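Local atomic coordinates of multi-copper Oxidase CueO (Ochrobactrum, PDB entry 6EVG), a protein that oxidises lignin model compounds and lignosulfonate as a laccase-like multicopper oxidase, probably passing the electrons through its copper centres to reduce dioxygen to water. Residues A62-P66 / H143-G148. Numbering follows the deposited sequence.
Sequences AYLGP and HLGIAG
Leu64 and Gly145 share the one direct hydrogen bond between 62-66 and 143-148: Leu64 N donates to Gly145 O over 2.8 Å, a bent bond with an N-H...O angle of 137° and the donor tilted 24° from the carbonyl plane. Beside it, the Tyr63 ring reaches the helix end because CG stands anti to the backbone N (chi1 -169°). Tyr63 CE1 lies 3.4 Å from Gly145 CA, and Tyr63 CD1 brings the ring edge 3.4 Å from Leu144 O. Gly145, with positive phi, is the first residue to leave helical geometry after helix 138-144, in a Schellman motif; a beta carbon there would strike both Tyr63 CD1 and the preceding carbonyl. Beyond this turn the chain enters strand 148-153, which pairs in parallel with strand 67-71 in a sheet of the first cupredoxin-like domain, so the two loops run side by side into neighbouring strands. Farther along, Leu64 CD2 meets Ala147 CB at 4.1 Å, while Val174 of strand 170-178 also packs on Leu64. A water in the plane of the tyrosine ring donates to Tyr63 OH and to His143 O, 2.8 Å from each, and Gln176 also hydrogen-bonds the hydroxyl. Replacing Tyr63 by an alanine is likely to leave this water and Gln176 without their phenolic partner and to open a gap beside Gly145. His46 stacks on the same ring, with Phe48 edge-to-face.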
ATOM      1  N   ALA A  62      -7.426  -0.731 -18.207  1.00  9.59           N
ATOM      2  CA  ALA A  62      -6.595   0.427 -18.455  1.00  9.99           C
ATOM      3  C   ALA A  62      -6.128   1.182 -17.239  1.00  8.78           C
ATOM      4  O   ALA A  62      -5.285   2.077 -17.332  1.00  9.35           O
ATOM      5  CB  ALA A  62      -7.342   1.388 -19.363  1.00 12.00           C
ATOM      6  N   TYR A  63      -6.662   0.827 -16.045  1.00  8.29           N
ATOM      7  CA  TYR A  63      -6.312   1.546 -14.815  1.00  7.82           C
ATOM      8  C   TYR A  63      -6.659   0.658 -13.612  1.00  7.73           C
ATOM      9  O   TYR A  63      -7.707  -0.005 -13.636  1.00  8.46           O
ATOM     10  CB  TYR A  63      -7.095   2.895 -14.736  1.00  8.53           C
ATOM     11  CG  TYR A  63      -6.570   3.786 -13.642  1.00  7.85           C
ATOM     12  CD1 TYR A  63      -5.466   4.591 -13.833  1.00  8.50           C
ATOM     13  CD2 TYR A  63      -7.142   3.800 -12.347  1.00  8.60           C
ATOM     14  CE1 TYR A  63      -4.900   5.321 -12.811  1.00  8.12           C
ATOM     15  CE2 TYR A  63      -6.601   4.537 -11.303  1.00  8.38           C
ATOM     16  CZ  TYR A  63      -5.451   5.295 -11.526  1.00  8.25           C
ATOM     17  OH  TYR A  63      -4.870   6.005 -10.540  1.00  9.50           O
ATOM     18  N   LEU A  64      -5.804   0.646 -12.599  1.00  7.06           N
ATOM     19  CA  LEU A  64      -6.035  -0.205 -11.428  1.00  7.09           C
ATOM     20  C   LEU A  64      -6.138  -1.658 -11.893  1.00  7.02           C
ATOM     21  O   LEU A  64      -5.486  -2.020 -12.874  1.00  8.49           O
ATOM     22  CB  LEU A  64      -7.154   0.334 -10.554  1.00  8.61           C
ATOM     23  CG  LEU A  64      -6.708   1.345  -9.511  1.00 13.19           C
ATOM     24  CD1 LEU A  64      -7.909   1.949  -8.833  1.00 14.01           C
ATOM     25  CD2 LEU A  64      -5.807   0.847  -8.432  1.00 19.48           C
ATOM     26  N   GLY A  65      -6.861  -2.489 -11.174  1.00  6.99           N
ATOM     27  CA  GLY A  65      -6.759  -3.917 -11.362  1.00  7.29           C
ATOM     28  C   GLY A  65      -7.795  -4.630 -10.542  1.00  7.23           C
ATOM     29  O   GLY A  65      -8.590  -4.027  -9.821  1.00  8.55           O
ATOM     30  N   PRO A  66      -7.832  -5.961 -10.650  1.00  7.08           N
ATOM     31  CA  PRO A  66      -8.784  -6.764  -9.882  1.00  7.10           C
ATOM     32  C   PRO A  66      -8.438  -6.809  -8.394  1.00  6.80           C
ATOM     33  O   PRO A  66      -7.313  -6.516  -7.991  1.00  7.82           O
ATOM     34  CB  PRO A  66      -8.641  -8.147 -10.488  1.00  7.92           C
ATOM     35  CG  PRO A  66      -7.202  -8.191 -10.938  1.00  8.39           C
ATOM     36  CD  PRO A  66      -6.943  -6.794 -11.440  1.00  8.31           C
ATOM     37  N   HIS A 143       2.061   5.514 -11.208  1.00  7.96           N
ATOM     38  CA  HIS A 143       1.147   6.638 -11.411  1.00  7.67           C
ATOM     39  C   HIS A 143       0.255   6.419 -12.620  1.00  8.20           C
ATOM     40  O   HIS A 143      -0.930   6.812 -12.654  1.00  8.55           O
ATOM     41  CB  HIS A 143       1.895   7.967 -11.514  1.00  8.12           C
ATOM     42  CG  HIS A 143       0.970   9.128 -11.323  1.00  8.36           C
ATOM     43  ND1 HIS A 143       0.506   9.476 -10.080  1.00  8.48           N
ATOM     44  CD2 HIS A 143       0.341   9.958 -12.192  1.00  8.91           C
ATOM     45  CE1 HIS A 143      -0.377  10.462 -10.237  1.00  8.47           C
ATOM     46  NE2 HIS A 143      -0.534  10.770 -11.504  1.00  8.97           N
ATOM     47  N   LEU A 144       0.804   5.804 -13.689  1.00  7.89           N
ATOM     48  CA  LEU A 144      -0.027   5.477 -14.836  1.00  8.18           C
ATOM     49  C   LEU A 144      -1.257   4.719 -14.439  1.00  7.41           C
ATOM     50  O   LEU A 144      -2.292   4.851 -15.105  1.00  8.31           O
ATOM     51  CB  LEU A 144       0.802   4.727 -15.876  1.00  9.04           C
ATOM     52  CG  LEU A 144       1.727   5.591 -16.765  1.00 11.29           C
ATOM     53  CD1 LEU A 144       2.752   4.707 -17.469  1.00 13.41           C
ATOM     54  CD2 LEU A 144       0.925   6.381 -17.757  1.00 12.51           C
ATOM     55  N   GLY A 145      -1.106   3.848 -13.429  1.00  7.88           N
ATOM     56  CA  GLY A 145      -2.259   3.183 -12.838  1.00  7.58           C
ATOM     57  C   GLY A 145      -2.089   1.707 -12.548  1.00  7.38           C
ATOM     58  O   GLY A 145      -3.069   1.057 -12.160  1.00  8.06           O
ATOM     59  N   ILE A 146      -0.875   1.138 -12.666  1.00  7.37           N
ATOM     60  CA  ILE A 146      -0.743  -0.299 -12.517  1.00  7.17           C
ATOM     61  C   ILE A 146      -0.739  -0.715 -11.052  1.00  7.24           C
ATOM     62  O   ILE A 146       0.217  -0.424 -10.313  1.00  8.18           O
ATOM     63  CB  ILE A 146       0.556  -0.779 -13.237  1.00  7.69           C
ATOM     64  CG1 ILE A 146       0.540  -0.417 -14.715  1.00  8.28           C
ATOM     65  CG2 ILE A 146       0.726  -2.274 -13.034  1.00  8.01           C
ATOM     66  CD1 ILE A 146       1.957  -0.470 -15.342  1.00  8.90           C
ATOM     67  N   ALA A 147      -1.803  -1.385 -10.645  1.00  7.20           N
ATOM     68  CA  ALA A 147      -1.932  -1.929  -9.294  1.00  7.30           C
ATOM     69  C   ALA A 147      -3.123  -2.833  -9.258  1.00  7.01           C
ATOM     70  O   ALA A 147      -4.050  -2.678 -10.044  1.00  8.44           O
ATOM     71  CB  ALA A 147      -2.108  -0.853  -8.237  1.00  8.64           C
ATOM     72  N   GLY A 148      -3.102  -3.765  -8.298  1.00  6.71           N
ATOM     73  CA  GLY A 148      -4.300  -4.555  -7.974  1.00  7.02           C
ATOM     74  C   GLY A 148      -4.292  -4.865  -6.477  1.00  6.31           C
ATOM     75  O   GLY A 148      -3.368  -4.512  -5.781  1.00  6.73           O
TER
HETATM   76  O   HOH W   1      -2.610   7.599 -10.623  1.00  9.73           O